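Local coordinates for predicted protein (Acinetobacter sp. RUH2624, PDB 4MEA), which hydrolyses epoxides as a secreted Cif-type virulence factor built on the alpha/beta hydrolase fold, at the interface of chains A and B. Coordinates in Å, arbitrary orientation; residue numbers count along the deposited sequence, not the author numbering. Chains: chain A/B, Predicted protein.

The interface of chains A and B. Residues chain A 188-189, 191; chain B 2, 181, 206-207, 210-211.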
loop_
_atom_site.group_PDB
_atom_site.type_symbol
_atom_site.label_atom_id
_atom_site.label_comp_id
_atom_site.label_asym_id
_atom_site.label_seq_id
_atom_site.Cartn_x
_atom_site.Cartn_y
_atom_site.Cartn_z
ATOM N N PHE A 188 8.500 -0.391 -1.868
ATOM C CA PHE A 188 8.492 0.892 -2.578
ATOM C C PHE A 188 9.724 1.679 -2.145
ATOM O O PHE A 188 9.678 2.417 -1.172
ATOM C CB PHE A 188 7.198 1.640 -2.213
ATOM C CG PHE A 188 6.912 2.884 -3.035
ATOM C CD1 PHE A 188 6.618 2.798 -4.384
ATOM C CD2 PHE A 188 6.858 4.137 -2.424
ATOM C CE1 PHE A 188 6.316 3.935 -5.124
ATOM C CE2 PHE A 188 6.552 5.274 -3.152
ATOM C CZ PHE A 188 6.281 5.172 -4.511
ATOM N N GLY A 189 10.835 1.490 -2.854
ATOM C CA GLY A 189 12.101 2.100 -2.463
ATOM C C GLY A 189 12.401 1.846 -0.995
ATOM O O GLY A 189 12.103 0.771 -0.473
ATOM N N ILE A 191 11.152 3.928 1.319
ATOM C CA ILE A 191 10.166 4.829 1.906
ATOM C C ILE A 191 9.532 4.279 3.188
ATOM O O ILE A 191 9.396 5.003 4.178
ATOM C CB ILE A 191 9.066 5.204 0.870
ATOM C CG1 ILE A 191 9.704 5.833 -0.377
ATOM C CG2 ILE A 191 8.048 6.158 1.487
ATOM C CD1 ILE A 191 10.482 7.102 -0.101
ATOM N N TYR B 2 7.382 1.644 -11.516
ATOM C CA TYR B 2 8.370 1.569 -10.440
ATOM C C TYR B 2 9.798 1.600 -10.972
ATOM O O TYR B 2 10.095 0.966 -11.986
ATOM C CB TYR B 2 8.175 0.309 -9.589
ATOM C CG TYR B 2 9.146 0.245 -8.433
ATOM C CD1 TYR B 2 9.029 1.125 -7.370
ATOM C CD2 TYR B 2 10.177 -0.680 -8.407
ATOM C CE1 TYR B 2 9.908 1.091 -6.315
ATOM C CE2 TYR B 2 11.067 -0.723 -7.350
ATOM C CZ TYR B 2 10.923 0.173 -6.304
ATOM O OH TYR B 2 11.790 0.160 -5.238
ATOM N N TRP B 181 -1.295 -0.640 -4.783
ATOM C CA TRP B 181 -0.819 -0.486 -3.398
ATOM C C TRP B 181 -1.191 0.848 -2.772
ATOM O O TRP B 181 -1.601 0.871 -1.623
ATOM C CB TRP B 181 0.685 -0.805 -3.208
ATOM C CG TRP B 181 1.628 0.324 -3.553
ATOM C CD1 TRP B 181 2.296 0.502 -4.733
ATOM C CD2 TRP B 181 2.001 1.429 -2.714
ATOM N NE1 TRP B 181 3.056 1.645 -4.682
ATOM C CE2 TRP B 181 2.892 2.236 -3.456
ATOM C CE3 TRP B 181 1.677 1.807 -1.404
ATOM C CZ2 TRP B 181 3.456 3.397 -2.940
ATOM C CZ3 TRP B 181 2.238 2.965 -0.891
ATOM C CH2 TRP B 181 3.115 3.752 -1.663
ATOM N N TYR B 206 9.787 11.184 -4.096
ATOM C CA TYR B 206 9.905 9.814 -4.585
ATOM C C TYR B 206 8.651 9.389 -5.365
ATOM O O TYR B 206 8.749 8.829 -6.456
ATOM C CB TYR B 206 10.200 8.838 -3.437
ATOM C CG TYR B 206 10.556 7.444 -3.929
ATOM C CD1 TYR B 206 11.887 7.062 -4.131
ATOM C CD2 TYR B 206 9.561 6.524 -4.223
ATOM C CE1 TYR B 206 12.206 5.790 -4.600
ATOM C CE2 TYR B 206 9.868 5.256 -4.685
ATOM C CZ TYR B 206 11.184 4.890 -4.872
ATOM O OH TYR B 206 11.466 3.621 -5.347
ATOM N N PHE B 207 7.477 9.679 -4.809
ATOM C CA PHE B 207 6.209 9.315 -5.435
ATOM C C PHE B 207 6.036 9.980 -6.800
ATOM O O PHE B 207 5.730 9.318 -7.800
ATOM C CB PHE B 207 5.045 9.682 -4.502
ATOM C CG PHE B 207 3.704 9.196 -4.973
ATOM C CD1 PHE B 207 3.269 7.917 -4.666
ATOM C CD2 PHE B 207 2.872 10.022 -5.713
ATOM C CE1 PHE B 207 2.030 7.469 -5.092
ATOM C CE2 PHE B 207 1.637 9.580 -6.140
ATOM C CZ PHE B 207 1.213 8.301 -5.834
ATOM N N THR B 210 8.645 8.621 -9.368
ATOM C CA THR B 210 8.304 7.253 -9.767
ATOM C C THR B 210 7.279 7.224 -10.904
ATOM O O THR B 210 7.403 6.429 -11.840
ATOM C CB THR B 210 7.744 6.426 -8.582
ATOM O OG1 THR B 210 8.779 6.204 -7.620
ATOM C CG2 THR B 210 7.217 5.072 -9.070
ATOM N N TYR B 211 6.279 8.099 -10.820
ATOM C CA TYR B 211 5.215 8.051 -11.811
ATOM C C TYR B 211 5.462 8.992 -12.998
ATOM O O TYR B 211 4.661 9.062 -13.926
ATOM C CB TYR B 211 3.854 8.252 -11.140
ATOM C CG TYR B 211 3.551 7.179 -10.097
ATOM C CD1 TYR B 211 2.888 6.008 -10.446
ATOM C CD2 TYR B 211 3.939 7.337 -8.770
ATOM C CE1 TYR B 211 2.611 5.028 -9.503
ATOM C CE2 TYR B 211 3.669 6.363 -7.820
ATOM C CZ TYR B 211 3.003 5.212 -8.195
ATOM O OH TYR B 211 2.721 4.242 -7.259
#
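A:Phe188 enters a pocket of chain B between B:Trp181 and B:Tyr206, a worked example of one aromatic residue filling an aromatic socket across a two-fold interface; whether this dimer is the biological one the structure alone does not show. Its first torsion, -170°, sets CG anti to the backbone N and sends the ring away from its loop into chain B. CB lies 4.2 Å from CZ2 of B:Trp181, over the rim of the indole. From CG outward that same CZ2 stands over the ring centre on one face, 3.5 Å from CG itself; CD1 also nears the indole NE1, and CD2 the neighbouring CH2. On the opposite face B:Tyr206 presents its edge, the planes at 79°, with CD2 3.4 Å from CE2 of A:Phe188. Two aromatic edges therefore hold the phenyl from both sides. At the tip, CZ looks toward CD1 of B:Phe207 and the hydroxyl OG1 of B:Thr210, while CE1 comes near the phenol OH of B:Tyr211. B:Thr210 is itself tied one helical turn back, OG1 donating to O of B:Tyr206 from above the carbonyl plane. A:Ile191, at the start of helix 191-198, sets CG1 over the rim of one face of the B:Tyr206 ring, with CD1 beside its CB and CG. Next to the inserted phenyl, the backbone N of A:Gly189 donates a hydrogen bond to the phenol OH of B:Tyr2 at 2.9 Å, bent to 147° at the hydrogen.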